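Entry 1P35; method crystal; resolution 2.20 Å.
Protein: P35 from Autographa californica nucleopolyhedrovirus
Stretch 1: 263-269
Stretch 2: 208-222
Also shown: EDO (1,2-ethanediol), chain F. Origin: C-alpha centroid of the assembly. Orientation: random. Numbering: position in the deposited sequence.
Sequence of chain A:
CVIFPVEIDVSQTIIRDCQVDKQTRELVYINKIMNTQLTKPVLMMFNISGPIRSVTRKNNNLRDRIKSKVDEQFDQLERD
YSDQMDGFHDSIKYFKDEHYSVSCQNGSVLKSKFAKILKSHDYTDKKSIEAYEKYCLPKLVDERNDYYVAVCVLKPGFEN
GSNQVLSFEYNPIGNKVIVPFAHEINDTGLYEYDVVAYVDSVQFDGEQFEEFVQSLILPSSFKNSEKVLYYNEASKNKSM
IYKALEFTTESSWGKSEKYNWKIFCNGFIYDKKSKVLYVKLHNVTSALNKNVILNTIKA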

# COMPACT_ATOMS: atom_id res chain seq x y z
N ILE A 263 -17.88 15.54 -8.88
CA ILE A 263 -16.47 15.24 -8.64
C ILE A 263 -15.64 16.42 -8.11
O ILE A 263 -16.15 17.53 -7.94
CB ILE A 263 -15.79 14.65 -9.93
CG1 ILE A 263 -15.95 15.60 -11.10
CG2 ILE A 263 -16.45 13.32 -10.27
CD1 ILE A 263 -15.14 15.20 -12.34
N PHE A 264 -14.35 16.15 -7.91
CA PHE A 264 -13.34 17.09 -7.37
C PHE A 264 -13.83 17.88 -6.21
O PHE A 264 -13.74 19.10 -6.21
CB PHE A 264 -12.84 18.07 -8.41
CG PHE A 264 -12.49 17.46 -9.71
CD1 PHE A 264 -11.87 16.22 -9.78
CD2 PHE A 264 -12.65 18.18 -10.88
CE1 PHE A 264 -11.42 15.73 -10.99
CE2 PHE A 264 -12.21 17.70 -12.09
CZ PHE A 264 -11.58 16.46 -12.15
N CYS A 265 -14.41 17.19 -5.23
CA CYS A 265 -14.85 17.88 -4.04
C CYS A 265 -13.64 18.19 -3.15
O CYS A 265 -12.88 17.29 -2.74
CB CYS A 265 -15.86 17.02 -3.24
SG CYS A 265 -17.38 16.61 -4.17
N ASN A 266 -13.52 19.48 -2.83
CA ASN A 266 -12.45 20.00 -2.00
C ASN A 266 -13.04 20.87 -0.87
O ASN A 266 -14.00 21.63 -1.06
CB ASN A 266 -11.50 20.81 -2.87
CG ASN A 266 -10.72 19.93 -3.84
OD1 ASN A 266 -9.73 19.28 -3.44
ND2 ASN A 266 -11.18 19.87 -5.10
N GLY A 267 -12.44 20.76 0.30
CA GLY A 267 -12.93 21.51 1.43
C GLY A 267 -12.64 20.89 2.78
O GLY A 267 -11.58 20.31 3.00
N PHE A 268 -13.62 21.02 3.66
CA PHE A 268 -13.55 20.59 5.04
C PHE A 268 -14.75 19.70 5.42
O PHE A 268 -15.93 20.05 5.17
CB PHE A 268 -13.55 21.84 5.96
CG PHE A 268 -12.40 22.76 5.73
CD1 PHE A 268 -12.31 23.51 4.57
CD2 PHE A 268 -11.35 22.81 6.65
CE1 PHE A 268 -11.16 24.31 4.30
CE2 PHE A 268 -10.20 23.58 6.41
CZ PHE A 268 -10.10 24.35 5.21
N ILE A 269 -14.45 18.56 6.02
CA ILE A 269 -15.48 17.65 6.50
C ILE A 269 -15.18 17.51 7.98
O ILE A 269 -14.07 17.10 8.36
CB ILE A 269 -15.42 16.28 5.81
CG1 ILE A 269 -16.04 16.38 4.41
CG2 ILE A 269 -16.18 15.23 6.66
CD1 ILE A 269 -15.76 15.16 3.48
C1 EDO F . -9.10 34.05 -6.54
O1 EDO F . -9.83 34.10 -7.79
C2 EDO F . -10.02 33.54 -5.46
O2 EDO F . -9.25 33.05 -4.37
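Stretch 2, residues 208-222: QFEEFVQSLILPSSF

The most unusual feature of this contact is a glycine at the corner of stretch 1, pressed against the helix of stretch 2. Gly267 adopts phi/psi of 153/-142, angles at which a CB would be jammed against the carbonyl O of Asn266; that alone calls for glycine. A CB placed ideally would also lie a tight 3.5 Å from Val213 CG2. Without one, Gly267 CA rests 3.8 Å from Val213 CG2, and the CA atoms of Gly267 and Val213 are 5.8 Å apart, the closest backbone approach in the register.

The chain turns at Gly267, so the strand segments before and after it belong to different sheets or faces. Stretch 2 begins as a helix, with Phe212 N to Gln208 O at 3.2 Å, Val213 N to Phe209 O at 2.9 Å and Gln214 N to Glu210 O at 2.9 Å, and then continues as an extended loop, with Leu218 at -85/164 and Pro219 at -69/148. The two stretches run in opposite directions: Phe264 pairs with Leu218, Gly267 with Val213 and Phe268 with Phe209, so rising numbers in one meet falling numbers in the other.

On the helical side, Phe268 supplies the largest covered area, 116 Å² of residue surface. Its ring lies nearly parallel to that of Phe209, with planes at 11° and centroids 4.5 Å apart, but the rings are slid so that they barely overlap; the closest atoms are Phe268 CD2 and Phe209 CD1 at 3.4 Å. The edge of Phe268 is directed toward the face of Phe212 in an offset arrangement, with centroids 5.8 Å apart and planes at 64°. Val213 CG2 sits at the edge of the Phe268 ring, 3.6 Å from Phe268 CD1, so this one methyl touches both the ring and the glycine.

Beyond the helix, the loop covers the other end of stretch 1. Leu218 CD1 approaches Phe264 O at 3.3 Å; Leu218 CD2 lies 3.6 Å from Asn266 ND2 and is also 4.1 Å from Phe264 O, so it reaches both residues. Asn266 CB is 4.4 Å from Leu216 CD1. Phe264, with positive phi and psi of 43/49, directs its side chain toward the loop: Phe264 CD2 is 3.6 Å from Pro219 O and 4.1 Å from Pro219 CB. Cys265 and Ile269 point away, in keeping with strand alternation.

No hydrogen bond crosses between the stretches. The 539 Å² buried between them, both sides summed, therefore reflects packing, chiefly of apolar side chains.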

# COMPACT_ATOMS: atom_id res chain seq x y z
N GLN A 208 -14.54 30.11 9.49
CA GLN A 208 -13.18 30.11 8.95
C GLN A 208 -13.14 29.15 7.77
O GLN A 208 -12.45 29.40 6.80
CB GLN A 208 -12.15 29.63 10.01
CG GLN A 208 -10.67 29.80 9.60
CD GLN A 208 -9.68 29.32 10.70
OE1 GLN A 208 -8.48 29.18 10.46
NE2 GLN A 208 -10.20 29.11 11.91
N PHE A 209 -13.91 28.07 7.86
CA PHE A 209 -13.92 27.09 6.81
C PHE A 209 -14.66 27.67 5.56
O PHE A 209 -14.21 27.44 4.41
CB PHE A 209 -14.55 25.75 7.30
CG PHE A 209 -13.78 25.06 8.44
CD1 PHE A 209 -12.44 25.36 8.67
CD2 PHE A 209 -14.42 24.14 9.31
CE1 PHE A 209 -11.71 24.78 9.78
CE2 PHE A 209 -13.72 23.56 10.42
CZ PHE A 209 -12.37 23.89 10.64
N GLU A 210 -15.75 28.41 5.77
CA GLU A 210 -16.51 29.01 4.65
C GLU A 210 -15.62 29.94 3.88
O GLU A 210 -15.54 29.87 2.66
CB GLU A 210 -17.75 29.79 5.14
CG GLU A 210 -18.83 28.88 5.70
CD GLU A 210 -20.09 29.63 6.09
OE1 GLU A 210 -20.68 30.30 5.21
OE2 GLU A 210 -20.47 29.53 7.29
N GLU A 211 -14.94 30.80 4.62
CA GLU A 211 -14.03 31.73 3.96
C GLU A 211 -12.97 30.99 3.11
O GLU A 211 -12.62 31.42 2.03
CB GLU A 211 -13.29 32.57 5.01
CG GLU A 211 -12.15 33.42 4.39
CD GLU A 211 -11.33 34.19 5.42
OE1 GLU A 211 -10.90 33.61 6.45
OE2 GLU A 211 -11.08 35.38 5.16
N PHE A 212 -12.41 29.90 3.64
CA PHE A 212 -11.36 29.20 2.89
C PHE A 212 -11.97 28.54 1.61
O PHE A 212 -11.44 28.70 0.50
CB PHE A 212 -10.68 28.14 3.83
CG PHE A 212 -9.24 27.90 3.52
CD1 PHE A 212 -8.86 27.22 2.35
CD2 PHE A 212 -8.25 28.39 4.36
CE1 PHE A 212 -7.50 27.05 2.02
CE2 PHE A 212 -6.89 28.22 4.03
CZ PHE A 212 -6.51 27.55 2.87
N VAL A 213 -13.10 27.84 1.77
CA VAL A 213 -13.74 27.15 0.65
C VAL A 213 -14.27 28.09 -0.46
O VAL A 213 -14.12 27.78 -1.65
CB VAL A 213 -14.85 26.21 1.14
CG1 VAL A 213 -15.62 25.56 -0.04
CG2 VAL A 213 -14.20 25.08 2.00
N GLN A 214 -14.85 29.23 -0.07
CA GLN A 214 -15.39 30.22 -1.04
C GLN A 214 -14.26 30.75 -1.94
O GLN A 214 -14.51 31.10 -3.10
CB GLN A 214 -16.04 31.41 -0.30
CG GLN A 214 -17.27 31.05 0.43
CD GLN A 214 -17.78 32.16 1.35
OE1 GLN A 214 -17.14 33.20 1.57
NE2 GLN A 214 -18.94 31.93 1.91
N SER A 215 -13.05 30.84 -1.38
CA SER A 215 -11.88 31.36 -2.12
C SER A 215 -11.28 30.35 -3.12
O SER A 215 -10.49 30.72 -4.01
CB SER A 215 -10.77 31.76 -1.14
OG SER A 215 -10.05 30.61 -0.66
N LEU A 216 -11.67 29.09 -3.00
CA LEU A 216 -11.07 28.04 -3.86
C LEU A 216 -11.55 28.01 -5.28
O LEU A 216 -12.72 28.16 -5.51
CB LEU A 216 -11.33 26.63 -3.29
CG LEU A 216 -10.92 26.36 -1.88
CD1 LEU A 216 -11.32 24.97 -1.55
CD2 LEU A 216 -9.44 26.59 -1.74
N ILE A 217 -10.62 27.78 -6.21
CA ILE A 217 -10.92 27.67 -7.61
C ILE A 217 -10.67 26.18 -7.95
O ILE A 217 -9.55 25.71 -7.77
CB ILE A 217 -9.94 28.49 -8.45
CG1 ILE A 217 -10.02 29.98 -8.12
CG2 ILE A 217 -10.23 28.20 -9.94
CD1 ILE A 217 -11.33 30.66 -8.61
N LEU A 218 -11.67 25.42 -8.41
CA LEU A 218 -11.45 24.00 -8.75
C LEU A 218 -10.92 23.69 -10.16
O LEU A 218 -10.97 24.53 -11.06
CB LEU A 218 -12.75 23.20 -8.61
CG LEU A 218 -13.53 23.21 -7.32
CD1 LEU A 218 -14.58 22.08 -7.31
CD2 LEU A 218 -12.56 23.04 -6.22
N PRO A 219 -10.40 22.45 -10.36
CA PRO A 219 -9.88 21.98 -11.66
C PRO A 219 -11.09 21.85 -12.59
O PRO A 219 -12.19 21.53 -12.10
CB PRO A 219 -9.34 20.57 -11.33
CG PRO A 219 -9.00 20.69 -9.89
CD PRO A 219 -10.24 21.38 -9.37
N SER A 220 -10.91 22.08 -13.89
CA SER A 220 -12.00 21.93 -14.88
C SER A 220 -12.01 20.54 -15.51
O SER A 220 -10.95 19.95 -15.73
CB SER A 220 -11.87 22.94 -16.02
OG SER A 220 -12.72 22.59 -17.11
N SER A 221 -13.19 20.00 -15.79
CA SER A 221 -13.30 18.66 -16.41
C SER A 221 -13.41 18.88 -17.90
O SER A 221 -13.51 17.93 -18.66
CB SER A 221 -14.55 17.91 -15.95
OG SER A 221 -15.71 18.45 -16.56
N PHE A 222 -13.43 20.15 -18.29
CA PHE A 222 -13.52 20.54 -19.69
C PHE A 222 -14.79 20.12 -20.45
O PHE A 222 -14.83 20.19 -21.69
CB PHE A 222 -12.24 20.10 -20.41
CG PHE A 222 -10.99 20.72 -19.84
CD1 PHE A 222 -10.90 22.12 -19.70
CD2 PHE A 222 -9.94 19.93 -19.38
CE1 PHE A 222 -9.77 22.72 -19.12
CE2 PHE A 222 -8.80 20.52 -18.79
CZ PHE A 222 -8.72 21.91 -18.66